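Local coordinates for argininosuccinate lyase (Chelativorans sp., PDB 6RXA), which acts as a carbon-nitrogen lyase of the aspartase/fumarase superfamily, called EDDS lyase, and probably can also split argininosuccinate into fumarate and arginine, at residues G234-A239 with T311-I316; M122-Q127 with V325-R330; V244-L249 with F300-P305; A191-C196 with A239-V244. The protein carries 2 engineered substitutions. All coordinates share one frame; numbering follows the deposited sequence. Where two conformers were deposited one is given.

Contact 1: residues G234-A239 with T311-I316; sequences GWDHVA and TSLNAI
The forked end of L313 reaches from helix 303-314 to W235 and the first turn of helix 236-262. The tight part lies at the root of the indole. L313 CD2 comes within 3.7 Å of W235 CB and 3.8 Å of W235 CD1, and the two side chains cross at about a right angle, the methyl meeting the ring obliquely. With CG anti to the carbonyl carbon (chi1 -64°) and CD1 continuing the extended chain (chi2 -178°), both methyls of L313 are carried to helix 236-262 and its N-cap residue. Packing is looser around CD1, which stays 4.0 Å from D236 OD1 and 4.4 Å from A239 CB. That side faces polar surroundings: D236 has a bound sodium ion about 4 Å from its side chain and a weak, long ion pair with R185 of the second subunit. The indole is fixed by more than L313: V238 CG2 sits 3.8 Å above the plane over the ring centre, NE1 donates to V325 O, and R324 makes a cation-pi contact. An alanine in place of L313 would be likely to open a gap beside W235 CB and leave the start of helix 236-262 less firmly packed against helix 303-314. W235 O accepts V238 N at 3.0 Å. The arrangement is that of a helix start, with a tryptophan at the N-cap position, packed against the last turn of a neighbouring helix, in the long helical bundle typical of the aspartase/fumarase superfamily.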
loop_
_atom_site.group_PDB
_atom_site.type_symbol
_atom_site.label_atom_id
_atom_site.label_comp_id
_atom_site.label_asym_id
_atom_site.label_seq_id
_atom_site.Cartn_x
_atom_site.Cartn_y
_atom_site.Cartn_z
ATOM N N GLY A 234 -16.252 -5.642 -14.209
ATOM C CA GLY A 234 -15.437 -6.595 -13.469
ATOM C C GLY A 234 -13.950 -6.359 -13.675
ATOM O O GLY A 234 -13.465 -6.260 -14.809
ATOM N N TRP A 235 -13.213 -6.307 -12.569
ATOM C CA TRP A 235 -11.788 -6.005 -12.574
ATOM C C TRP A 235 -11.071 -6.796 -11.489
ATOM O O TRP A 235 -9.866 -6.594 -11.283
ATOM C CB TRP A 235 -11.595 -4.511 -12.320
ATOM C CG TRP A 235 -10.361 -3.882 -12.917
ATOM C CD1 TRP A 235 -9.288 -3.392 -12.254
ATOM C CD2 TRP A 235 -10.133 -3.614 -14.303
ATOM N NE1 TRP A 235 -8.384 -2.844 -13.142
ATOM C CE2 TRP A 235 -8.883 -2.971 -14.409
ATOM C CE3 TRP A 235 -10.859 -3.874 -15.464
ATOM C CZ2 TRP A 235 -8.335 -2.599 -15.632
ATOM C CZ3 TRP A 235 -10.325 -3.487 -16.680
ATOM C CH2 TRP A 235 -9.071 -2.862 -16.755
ATOM N N ASP A 236 -11.774 -7.682 -10.776
ATOM C CA ASP A 236 -11.148 -8.318 -9.623
ATOM C C ASP A 236 -10.010 -9.234 -10.056
ATOM O O ASP A 236 -9.070 -9.448 -9.288
ATOM C CB ASP A 236 -12.166 -9.126 -8.821
ATOM C CG ASP A 236 -13.132 -8.271 -8.025
ATOM O OD1 ASP A 236 -13.082 -7.024 -8.112
ATOM O OD2 ASP A 236 -13.920 -8.892 -7.266
ATOM N N HIS A 237 -10.107 -9.808 -11.267
ATOM C CA HIS A 237 -9.042 -10.645 -11.815
ATOM C C HIS A 237 -7.753 -9.863 -12.014
ATOM O O HIS A 237 -6.659 -10.440 -11.922
ATOM C CB HIS A 237 -9.501 -11.267 -13.139
ATOM C CG HIS A 237 -9.921 -10.264 -14.172
ATOM N ND1 HIS A 237 -11.049 -9.486 -14.028
ATOM C CD2 HIS A 237 -9.376 -9.923 -15.365
ATOM C CE1 HIS A 237 -11.175 -8.698 -15.081
ATOM N NE2 HIS A 237 -10.181 -8.953 -15.917
ATOM N N VAL A 238 -7.850 -8.562 -12.296
ATOM C CA VAL A 238 -6.656 -7.733 -12.443
ATOM C C VAL A 238 -5.992 -7.525 -11.085
ATOM O O VAL A 238 -4.770 -7.668 -10.934
ATOM C CB VAL A 238 -7.019 -6.404 -13.133
ATOM C CG1 VAL A 238 -5.799 -5.549 -13.364
ATOM C CG2 VAL A 238 -7.739 -6.681 -14.457
ATOM N N ALA A 239 -6.798 -7.188 -10.073
ATOM C CA ALA A 239 -6.290 -7.097 -8.711
ATOM C C ALA A 239 -5.687 -8.420 -8.261
ATOM O O ALA A 239 -4.613 -8.441 -7.642
ATOM C CB ALA A 239 -7.417 -6.679 -7.766
ATOM N N THR A 311 -6.873 0.473 -4.825
ATOM C CA THR A 311 -7.341 1.827 -4.532
ATOM C C THR A 311 -8.373 2.267 -5.563
ATOM O O THR A 311 -9.415 2.837 -5.222
ATOM C CB THR A 311 -6.172 2.806 -4.505
ATOM O OG1 THR A 311 -5.336 2.505 -3.379
ATOM C CG2 THR A 311 -6.647 4.228 -4.369
ATOM N N SER A 312 -8.084 2.026 -6.844
ATOM C CA SER A 312 -8.994 2.473 -7.897
ATOM C C SER A 312 -10.352 1.784 -7.786
ATOM O O SER A 312 -11.389 2.415 -8.029
ATOM C CB SER A 312 -8.356 2.296 -9.287
ATOM O OG SER A 312 -8.377 0.961 -9.750
ATOM N N LEU A 313 -10.380 0.500 -7.402
ATOM C CA LEU A 313 -11.655 -0.201 -7.281
ATOM C C LEU A 313 -12.428 0.285 -6.065
ATOM O O LEU A 313 -13.656 0.372 -6.108
ATOM C CB LEU A 313 -11.423 -1.706 -7.222
ATOM C CG LEU A 313 -10.813 -2.321 -8.491
ATOM C CD1 LEU A 313 -10.681 -3.828 -8.348
ATOM C CD2 LEU A 313 -11.643 -1.944 -9.710
ATOM N N ASN A 314 -11.726 0.632 -4.993
ATOM C CA ASN A 314 -12.369 1.209 -3.824
ATOM C C ASN A 314 -12.884 2.619 -4.056
ATOM O O ASN A 314 -13.583 3.151 -3.190
ATOM C CB ASN A 314 -11.358 1.233 -2.675
ATOM C CG ASN A 314 -11.318 -0.061 -1.931
ATOM O OD1 ASN A 314 -12.362 -0.599 -1.557
ATOM N ND2 ASN A 314 -10.118 -0.574 -1.678
ATOM N N ALA A 315 -12.580 3.241 -5.186
ATOM C CA ALA A 315 -12.873 4.649 -5.402
ATOM C C ALA A 315 -14.085 4.902 -6.296
ATOM O O ALA A 315 -14.477 6.065 -6.467
ATOM C CB ALA A 315 -11.658 5.348 -6.028
ATOM N N ILE A 316 -14.663 3.856 -6.890
ATOM C CA ILE A 316 -15.685 3.994 -7.923
ATOM C C ILE A 316 -16.964 3.249 -7.552
ATOM O O ILE A 316 -17.106 2.757 -6.429
ATOM C CB ILE A 316 -15.132 3.544 -9.294
ATOM C CG1 ILE A 316 -14.710 2.072 -9.259
ATOM C CG2 ILE A 316 -13.944 4.437 -9.685
ATOM C CD1 ILE A 316 -14.483 1.439 -10.618
#

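Contact 2: residues M122-Q127 with V325-R330; sequences MFLRDQ and VELEPR
F123 and L124, neighbours on helix 112-147 of the central helical bundle, meet L327 and P329, which lead into helix 329-348. F123 comes first. Its CG lies anti to the backbone N (chi1 167°), which swings the phenyl ring out toward the proline. F123 CZ touches P329 CG at 3.6 Å, in a crossing at about a right angle where the proline carbon approaches the ring obliquely. At the ring edge, near its plane, L327 O stands 4.3 Å from F123 CE2, and A38 of helix 35-56 packs on both F123 and P329. P329 directly follows the N-cap residue E328, so its ring brings apolar surface to the very start of the helix. One residue on, L124 sends CD2 to L327 CD2 at 4.1 Å, methyl to methyl. Both leucines also pack on V238 and H241 of helix 236-262 and on I332 of helix 329-348, so this apolar pair joins three helices. Farther along, Q127 lies one turn after F123, its amide N bonded to F123 O at 3.0 Å. Its chain folds back along the helix, placing CG 3.5 Å above the phenyl plane and offset toward the rim of the ring.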
loop_
_atom_site.group_PDB
_atom_site.type_symbol
_atom_site.label_atom_id
_atom_site.label_comp_id
_atom_site.label_asym_id
_atom_site.label_seq_id
_atom_site.Cartn_x
_atom_site.Cartn_y
_atom_site.Cartn_z
ATOM N N MET A 122 -7.030 -11.224 -22.660
ATOM C CA MET A 122 -6.201 -12.059 -23.523
ATOM C C MET A 122 -4.719 -11.790 -23.292
ATOM O O MET A 122 -3.901 -12.721 -23.287
ATOM C CB MET A 122 -6.568 -11.810 -24.982
ATOM C CG MET A 122 -7.956 -12.283 -25.348
ATOM S SD MET A 122 -8.353 -11.983 -27.089
ATOM C CE MET A 122 -7.444 -13.286 -27.887
ATOM N N PHE A 123 -4.357 -10.524 -23.101
ATOM C CA PHE A 123 -2.985 -10.178 -22.756
ATOM C C PHE A 123 -2.580 -10.809 -21.429
ATOM O O PHE A 123 -1.546 -11.480 -21.350
ATOM C CB PHE A 123 -2.834 -8.655 -22.694
ATOM C CG PHE A 123 -1.564 -8.204 -22.045
ATOM C CD1 PHE A 123 -0.347 -8.437 -22.654
ATOM C CD2 PHE A 123 -1.591 -7.562 -20.822
ATOM C CE1 PHE A 123 0.828 -8.047 -22.038
ATOM C CE2 PHE A 123 -0.411 -7.155 -20.210
ATOM C CZ PHE A 123 0.786 -7.398 -20.824
ATOM N N LEU A 124 -3.387 -10.615 -20.378
ATOM C CA LEU A 124 -3.045 -11.172 -19.071
ATOM C C LEU A 124 -2.993 -12.693 -19.116
ATOM O O LEU A 124 -2.155 -13.315 -18.448
ATOM C CB LEU A 124 -4.010 -10.701 -17.986
ATOM C CG LEU A 124 -3.970 -9.207 -17.684
ATOM C CD1 LEU A 124 -5.004 -8.834 -16.623
ATOM C CD2 LEU A 124 -2.571 -8.752 -17.264
ATOM N N ARG A 125 -3.893 -13.310 -19.899
ATOM C CA ARG A 125 -3.921 -14.765 -20.034
ATOM C C ARG A 125 -2.600 -15.280 -20.595
ATOM O O ARG A 125 -2.004 -16.214 -20.045
ATOM C CB ARG A 125 -5.099 -15.146 -20.938
ATOM C CG ARG A 125 -5.257 -16.615 -21.229
ATOM C CD ARG A 125 -6.494 -16.866 -22.099
ATOM N NE ARG A 125 -6.306 -16.367 -23.457
ATOM C CZ ARG A 125 -7.249 -16.370 -24.395
ATOM N NH1 ARG A 125 -8.471 -16.817 -24.122
ATOM N NH2 ARG A 125 -6.964 -15.930 -25.606
ATOM N N ASP A 126 -2.115 -14.674 -21.682
ATOM C CA ASP A 126 -0.823 -15.085 -22.226
ATOM C C ASP A 126 0.292 -14.828 -21.218
ATOM O O ASP A 126 1.198 -15.657 -21.060
ATOM C CB ASP A 126 -0.537 -14.361 -23.540
ATOM C CG ASP A 126 -1.052 -15.127 -24.774
ATOM O OD1 ASP A 126 -1.518 -16.280 -24.667
ATOM O OD2 ASP A 126 -0.991 -14.556 -25.879
ATOM N N GLN A 127 0.235 -13.695 -20.507
ATOM C CA GLN A 127 1.279 -13.388 -19.534
ATOM C C GLN A 127 1.213 -14.319 -18.331
ATOM O O GLN A 127 2.242 -14.605 -17.708
ATOM C CB GLN A 127 1.178 -11.933 -19.099
ATOM C CG GLN A 127 1.531 -10.956 -20.215
ATOM C CD GLN A 127 2.940 -11.128 -20.739
ATOM O OE1 GLN A 127 3.912 -10.994 -20.001
ATOM N NE2 GLN A 127 3.060 -11.429 -22.027
ATOM N N VAL A 325 -7.024 1.448 -12.440
ATOM C CA VAL A 325 -5.601 1.215 -12.679
ATOM C C VAL A 325 -5.400 -0.190 -13.234
ATOM O O VAL A 325 -6.110 -1.140 -12.865
ATOM C CB VAL A 325 -4.813 1.471 -11.380
ATOM C CG1 VAL A 325 -3.350 1.080 -11.501
ATOM C CG2 VAL A 325 -4.927 2.951 -11.001
ATOM N N GLU A 326 -4.434 -0.309 -14.138
ATOM C CA GLU A 326 -4.169 -1.526 -14.883
ATOM C C GLU A 326 -2.917 -2.218 -14.354
ATOM O O GLU A 326 -2.077 -1.614 -13.674
ATOM C CB GLU A 326 -3.981 -1.192 -16.368
ATOM C CG GLU A 326 -5.252 -0.675 -17.041
ATOM C CD GLU A 326 -5.009 0.466 -18.027
ATOM O OE1 GLU A 326 -4.164 1.348 -17.757
ATOM O OE2 GLU A 326 -5.672 0.485 -19.080
ATOM N N LEU A 327 -2.789 -3.505 -14.690
ATOM C CA LEU A 327 -1.540 -4.234 -14.512
ATOM C C LEU A 327 -0.758 -4.142 -15.819
ATOM O O LEU A 327 -1.232 -4.611 -16.860
ATOM C CB LEU A 327 -1.795 -5.695 -14.167
ATOM C CG LEU A 327 -0.548 -6.536 -13.884
ATOM C CD1 LEU A 327 0.323 -5.948 -12.771
ATOM C CD2 LEU A 327 -0.960 -7.988 -13.540
ATOM N N GLU A 328 0.403 -3.522 -15.771
ATOM C CA GLU A 328 1.096 -3.126 -16.990
ATOM C C GLU A 328 2.205 -4.089 -17.371
ATOM O O GLU A 328 2.774 -4.796 -16.531
ATOM C CB GLU A 328 1.671 -1.723 -16.808
ATOM C CG GLU A 328 0.585 -0.735 -16.402
ATOM C CD GLU A 328 0.851 0.675 -16.841
ATOM O OE1 GLU A 328 0.836 1.578 -15.977
ATOM O OE2 GLU A 328 1.067 0.880 -18.049
ATOM N N PRO A 329 2.543 -4.126 -18.655
ATOM C CA PRO A 329 3.577 -5.060 -19.118
ATOM C C PRO A 329 4.885 -4.970 -18.353
ATOM O O PRO A 329 5.494 -6.007 -18.049
ATOM C CB PRO A 329 3.741 -4.679 -20.600
ATOM C CG PRO A 329 2.407 -4.140 -20.990
ATOM C CD PRO A 329 1.898 -3.402 -19.773
ATOM N N ARG A 330 5.356 -3.762 -18.044
ATOM C CA ARG A 330 6.653 -3.641 -17.388
ATOM C C ARG A 330 6.665 -4.337 -16.031
ATOM O O ARG A 330 7.707 -4.850 -15.618
ATOM C CB ARG A 330 7.080 -2.182 -17.257
ATOM C CG ARG A 330 6.190 -1.285 -16.431
ATOM C CD ARG A 330 6.717 0.160 -16.476
ATOM N NE ARG A 330 6.753 0.694 -17.842
ATOM C CZ ARG A 330 7.842 0.758 -18.612
ATOM N NH1 ARG A 330 9.026 0.335 -18.170
ATOM N NH2 ARG A 330 7.747 1.254 -19.836
#

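Contact 3: residues V244-L249 with F300-P305; sequences VNAVFL and FAAMGP
A close helix-helix contact inside the central bundle brings A246 and L249 of helix 236-262 against A302, at the junction where helix 290-301 gives way to helix 303-314. The small side chains let the backbones come very near, with only 5.2 Å between the CA atoms of A246 and A302. The A302 methyl points at the opposite helix and settles 4.1 Å from A246 CA, while the two CB atoms stand 4.4 Å apart. A246 CB in turn lies 4.0 Å from A302 O, a plain van der Waals contact. L249, one turn later, closes the other flank: CG sits beside the backbone N (chi1 -78°), and CD1 approaches A302 CB to 3.8 Å. The alanine methyl is thus held between the backbone of one helical turn and the leucine branch of the next. L335 of helix 329-348 also packs on L249, so that a third helix borders the same patch. Around A302 the backbone bonds span three residues, M303 N to F300 O and G304 N to A301 O. The CB atoms of F300 and M303 point away from helix 236-262, and both side chains pack on other subunits, M303 on L310 of the second and on V307 of the fourth. Such buried packing, with small apolar side chains set against backbone, is characteristic of closely spaced helices, here in the helical core of the aspartase/fumarase fold.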
loop_
_atom_site.group_PDB
_atom_site.type_symbol
_atom_site.label_atom_id
_atom_site.label_comp_id
_atom_site.label_asym_id
_atom_site.label_seq_id
_atom_site.Cartn_x
_atom_site.Cartn_y
_atom_site.Cartn_z
ATOM N N VAL A 244 -1.179 -12.153 -6.743
ATOM C CA VAL A 244 -0.401 -13.387 -6.791
ATOM C C VAL A 244 1.045 -13.059 -7.159
ATOM O O VAL A 244 1.992 -13.617 -6.588
ATOM C CB VAL A 244 -1.025 -14.455 -7.709
ATOM C CG1 VAL A 244 -0.202 -15.746 -7.600
ATOM C CG2 VAL A 244 -2.465 -14.717 -7.321
ATOM N N ASN A 245 1.237 -12.111 -8.083
ATOM C CA ASN A 245 2.592 -11.668 -8.400
ATOM C C ASN A 245 3.301 -11.171 -7.143
ATOM O O ASN A 245 4.463 -11.511 -6.891
ATOM C CB ASN A 245 2.562 -10.549 -9.438
ATOM C CG ASN A 245 2.245 -11.015 -10.844
ATOM O OD1 ASN A 245 1.999 -12.200 -11.113
ATOM N ND2 ASN A 245 2.239 -10.054 -11.768
ATOM N N ALA A 246 2.623 -10.344 -6.345
ATOM C CA ALA A 246 3.267 -9.770 -5.171
ATOM C C ALA A 246 3.609 -10.840 -4.136
ATOM O O ALA A 246 4.689 -10.810 -3.535
ATOM C CB ALA A 246 2.401 -8.693 -4.533
ATOM N N VAL A 247 2.681 -11.762 -3.866
ATOM C CA VAL A 247 2.961 -12.762 -2.828
ATOM C C VAL A 247 4.023 -13.759 -3.289
ATOM O O VAL A 247 4.943 -14.099 -2.533
ATOM C CB VAL A 247 1.680 -13.429 -2.282
ATOM C CG1 VAL A 247 1.126 -14.469 -3.239
ATOM C CG2 VAL A 247 1.976 -14.058 -0.907
ATOM N N PHE A 248 3.925 -14.229 -4.540
ATOM C CA PHE A 248 4.969 -15.063 -5.115
ATOM C C PHE A 248 6.329 -14.374 -5.030
ATOM O O PHE A 248 7.320 -14.961 -4.578
ATOM C CB PHE A 248 4.630 -15.417 -6.573
ATOM C CG PHE A 248 5.838 -15.828 -7.359
ATOM C CD1 PHE A 248 6.505 -17.000 -7.060
ATOM C CD2 PHE A 248 6.357 -15.008 -8.333
ATOM C CE1 PHE A 248 7.644 -17.356 -7.718
ATOM C CE2 PHE A 248 7.498 -15.358 -9.008
ATOM C CZ PHE A 248 8.151 -16.532 -8.716
ATOM N N LEU A 249 6.390 -13.107 -5.438
ATOM C CA LEU A 249 7.667 -12.403 -5.418
ATOM C C LEU A 249 8.167 -12.192 -3.999
ATOM O O LEU A 249 9.384 -12.108 -3.797
ATOM C CB LEU A 249 7.593 -11.089 -6.200
ATOM C CG LEU A 249 7.656 -11.251 -7.731
ATOM C CD1 LEU A 249 7.281 -9.971 -8.443
ATOM C CD2 LEU A 249 9.058 -11.688 -8.147
ATOM N N PHE A 300 9.680 -5.784 -4.307
ATOM C CA PHE A 300 9.139 -4.617 -3.620
ATOM C C PHE A 300 8.267 -3.804 -4.567
ATOM O O PHE A 300 7.193 -3.324 -4.192
ATOM C CB PHE A 300 10.279 -3.734 -3.120
ATOM C CG PHE A 300 11.339 -4.449 -2.334
ATOM C CD1 PHE A 300 11.061 -5.580 -1.579
ATOM C CD2 PHE A 300 12.630 -3.957 -2.342
ATOM C CE1 PHE A 300 12.076 -6.194 -0.860
ATOM C CE2 PHE A 300 13.627 -4.555 -1.625
ATOM C CZ PHE A 300 13.354 -5.677 -0.886
ATOM N N ALA A 301 8.714 -3.639 -5.810
ATOM C CA ALA A 301 7.967 -2.817 -6.747
ATOM C C ALA A 301 6.604 -3.417 -7.062
ATOM O O ALA A 301 5.661 -2.675 -7.369
ATOM C CB ALA A 301 8.761 -2.620 -8.033
ATOM N N ALA A 302 6.478 -4.745 -6.988
ATOM C CA ALA A 302 5.218 -5.418 -7.281
ATOM C C ALA A 302 4.120 -5.045 -6.290
ATOM O O ALA A 302 2.939 -5.260 -6.569
ATOM C CB ALA A 302 5.408 -6.931 -7.282
ATOM N N MET A 303 4.478 -4.473 -5.139
ATOM C CA MET A 303 3.449 -3.975 -4.237
ATOM C C MET A 303 2.667 -2.827 -4.860
ATOM O O MET A 303 1.510 -2.578 -4.495
ATOM C CB MET A 303 4.120 -3.425 -2.979
ATOM C CG MET A 303 4.988 -4.389 -2.254
ATOM S SD MET A 303 4.035 -5.369 -1.102
ATOM C CE MET A 303 3.357 -4.176 0.094
ATOM N N GLY A 304 3.287 -2.099 -5.780
ATOM C CA GLY A 304 2.741 -0.865 -6.278
ATOM C C GLY A 304 1.496 -1.062 -7.114
ATOM O O GLY A 304 0.459 -0.447 -6.854
ATOM N N PRO A 305 1.569 -1.901 -8.155
ATOM C CA PRO A 305 0.342 -2.166 -8.932
ATOM C C PRO A 305 -0.783 -2.704 -8.072
ATOM O O PRO A 305 -1.941 -2.311 -8.259
ATOM C CB PRO A 305 0.803 -3.178 -9.990
ATOM C CG PRO A 305 2.278 -2.880 -10.158
ATOM C CD PRO A 305 2.746 -2.568 -8.741
#

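Contact 4: residues A191-C196 with A239-V244; sequences ARINLC and AEHAFV
The guanidinium of R192 and the carboxylate of E240 meet edge to edge, their planes only 21° apart. This is a side-on, two-pronged salt bridge between helix 168-193, near its C-terminal end, and helix 236-262 of the central bundle. R192 NE donates to E240 OE1 at 3.0 Å and NH2 to OE2 at 2.8 Å, each oxygen using its syn lone pair. The NH2 bond is almost straight, at 173°, and lies in the guanidinium plane; the NE bond is somewhat more bent. The E240 chain reaches out extended, while that of R192 turns at chi3 (-73°) to present this edge. Both ions are buried and have further mates at the subunit interface: E240 OE1 pairs with R185 NE of the second subunit, and R192 NH1 with E188 OE2 of the same neighbour. The pair therefore belongs to an alternating charge network, which would probably favour the ionised forms. A leucine in place of R192 would probably leave E240 with only part of its neutralising charge and E188 of the second subunit without this mate. Immediately after R192, I193 brings an aliphatic side chain against H241. The helix then breaks: N194 is the centre of an inverse gamma turn, and N194 OD1 accepts a hydrogen bond from R125 NH1. The flat ring of H241 crosses the isoleucine at about a right angle and is met obliquely: I193 CD1 rests 3.7 Å from H241 ND1, a buried nitrogen with no hydrogen-bond partner in the model.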
loop_
_atom_site.group_PDB
_atom_site.type_symbol
_atom_site.label_atom_id
_atom_site.label_comp_id
_atom_site.label_asym_id
_atom_site.label_seq_id
_atom_site.Cartn_x
_atom_site.Cartn_y
_atom_site.Cartn_z
ATOM N N ALA A 191 -8.424 -19.533 -14.263
ATOM C CA ALA A 191 -9.803 -19.895 -14.574
ATOM C C ALA A 191 -10.727 -18.683 -14.573
ATOM O O ALA A 191 -11.761 -18.695 -15.265
ATOM C CB ALA A 191 -10.307 -20.943 -13.577
ATOM N N ARG A 192 -10.395 -17.660 -13.776
ATOM C CA ARG A 192 -11.175 -16.426 -13.754
ATOM C C ARG A 192 -10.754 -15.459 -14.860
ATOM O O ARG A 192 -11.600 -14.714 -15.368
ATOM C CB ARG A 192 -11.108 -15.759 -12.379
ATOM C CG ARG A 192 -12.048 -16.400 -11.355
ATOM C CD ARG A 192 -11.961 -15.735 -9.965
ATOM N NE ARG A 192 -10.733 -16.048 -9.243
ATOM C CZ ARG A 192 -10.544 -17.164 -8.542
ATOM N NH1 ARG A 192 -11.502 -18.082 -8.475
ATOM N NH2 ARG A 192 -9.403 -17.367 -7.914
ATOM N N ILE A 193 -9.468 -15.438 -15.235
ATOM C CA ILE A 193 -9.024 -14.584 -16.338
ATOM C C ILE A 193 -9.594 -15.085 -17.655
ATOM O O ILE A 193 -9.988 -14.291 -18.516
ATOM C CB ILE A 193 -7.485 -14.519 -16.384
ATOM C CG1 ILE A 193 -6.954 -13.649 -15.249
ATOM C CG2 ILE A 193 -7.001 -13.962 -17.724
ATOM C CD1 ILE A 193 -5.471 -13.507 -15.195
ATOM N N ASN A 194 -9.653 -16.400 -17.829
ATOM C CA ASN A 194 -9.989 -16.993 -19.122
ATOM C C ASN A 194 -11.495 -17.153 -19.314
ATOM O O ASN A 194 -11.999 -18.220 -19.675
ATOM C CB ASN A 194 -9.270 -18.319 -19.303
ATOM C CG ASN A 194 -9.244 -18.744 -20.752
ATOM O OD1 ASN A 194 -9.350 -17.900 -21.641
ATOM N ND2 ASN A 194 -9.103 -20.036 -21.000
ATOM N N LEU A 195 -12.205 -16.053 -19.104
ATOM C CA LEU A 195 -13.641 -15.933 -19.321
ATOM C C LEU A 195 -13.884 -14.740 -20.234
ATOM O O LEU A 195 -13.258 -13.692 -20.071
ATOM C CB LEU A 195 -14.352 -15.701 -17.982
ATOM C CG LEU A 195 -14.221 -16.817 -16.953
ATOM C CD1 LEU A 195 -14.825 -16.372 -15.632
ATOM C CD2 LEU A 195 -14.908 -18.067 -17.450
ATOM N N CYS A 196 -14.786 -14.905 -21.205
ATOM C CA CYS A 196 -14.961 -13.908 -22.254
ATOM C C CYS A 196 -16.086 -12.928 -21.919
ATOM O O CYS A 196 -17.233 -13.371 -21.732
ATOM C CB CYS A 196 -15.280 -14.599 -23.564
ATOM S SG CYS A 196 -15.273 -13.453 -24.944
ATOM N N ALA A 239 -6.798 -7.188 -10.073
ATOM C CA ALA A 239 -6.290 -7.097 -8.711
ATOM C C ALA A 239 -5.687 -8.420 -8.261
ATOM O O ALA A 239 -4.613 -8.441 -7.642
ATOM C CB ALA A 239 -7.417 -6.679 -7.766
ATOM N N GLU A 240 -6.351 -9.539 -8.581
ATOM C CA GLU A 240 -5.862 -10.841 -8.145
ATOM C C GLU A 240 -4.548 -11.204 -8.827
ATOM O O GLU A 240 -3.651 -11.762 -8.187
ATOM C CB GLU A 240 -6.919 -11.918 -8.369
ATOM C CG GLU A 240 -6.533 -13.269 -7.826
ATOM C CD GLU A 240 -7.567 -14.343 -8.097
ATOM O OE1 GLU A 240 -8.677 -14.032 -8.547
ATOM O OE2 GLU A 240 -7.263 -15.519 -7.852
ATOM N N HIS A 241 -4.408 -10.886 -10.111
ATOM C CA HIS A 241 -3.139 -11.110 -10.805
ATOM C C HIS A 241 -2.014 -10.312 -10.148
ATOM O O HIS A 241 -0.926 -10.846 -9.878
ATOM C CB HIS A 241 -3.341 -10.746 -12.278
ATOM C CG HIS A 241 -2.273 -11.249 -13.186
ATOM N ND1 HIS A 241 -2.468 -11.385 -14.545
ATOM C CD2 HIS A 241 -0.997 -11.632 -12.945
ATOM C CE1 HIS A 241 -1.357 -11.837 -15.099
ATOM N NE2 HIS A 241 -0.448 -11.993 -14.153
ATOM N N ALA A 242 -2.276 -9.050 -9.823
ATOM C CA ALA A 242 -1.292 -8.242 -9.116
ATOM C C ALA A 242 -0.951 -8.845 -7.758
ATOM O O ALA A 242 0.223 -8.847 -7.344
ATOM C CB ALA A 242 -1.806 -6.811 -8.956
ATOM N N PHE A 243 -1.953 -9.367 -7.047
ATOM C CA PHE A 243 -1.676 -9.958 -5.747
ATOM C C PHE A 243 -0.816 -11.216 -5.856
ATOM O O PHE A 243 0.141 -11.393 -5.087
ATOM C CB PHE A 243 -2.942 -10.321 -4.983
ATOM C CG PHE A 243 -2.634 -11.178 -3.801
ATOM C CD1 PHE A 243 -1.989 -10.634 -2.691
ATOM C CD2 PHE A 243 -2.903 -12.527 -3.813
ATOM C CE1 PHE A 243 -1.649 -11.413 -1.624
ATOM C CE2 PHE A 243 -2.565 -13.317 -2.728
ATOM C CZ PHE A 243 -1.920 -12.758 -1.637
ATOM N N VAL A 244 -1.179 -12.153 -6.743
ATOM C CA VAL A 244 -0.401 -13.387 -6.791
ATOM C C VAL A 244 1.045 -13.059 -7.159
ATOM O O VAL A 244 1.992 -13.617 -6.588
ATOM C CB VAL A 244 -1.025 -14.455 -7.709
ATOM C CG1 VAL A 244 -0.202 -15.746 -7.600
ATOM C CG2 VAL A 244 -2.465 -14.717 -7.321
#

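Overall arrangement
All four contacts are buried, and three of them share helix 236-262: contact 1 at its start, then contact 4, then contact 3. Contact 2 instead joins helix 112-147 to the start of helix 329-348, yet L327 reaches that same shared helix, with CD2 3.5 Å from H241 CG. Contact 3, its centre about 10 Å from that of the chain, joins only apolar side chains and backbone. Contact 1, its centre about 22 Å from that of the chain, mixes a leucine-indole contact with nearby polar groups, and contact 4 alone has a salt bridge between its two segments, tied to the second subunit. Polar links also run between contacts: S312 OG lies 3.1 Å from V325 N, a probable hydrogen bond joining contacts 1 and 2.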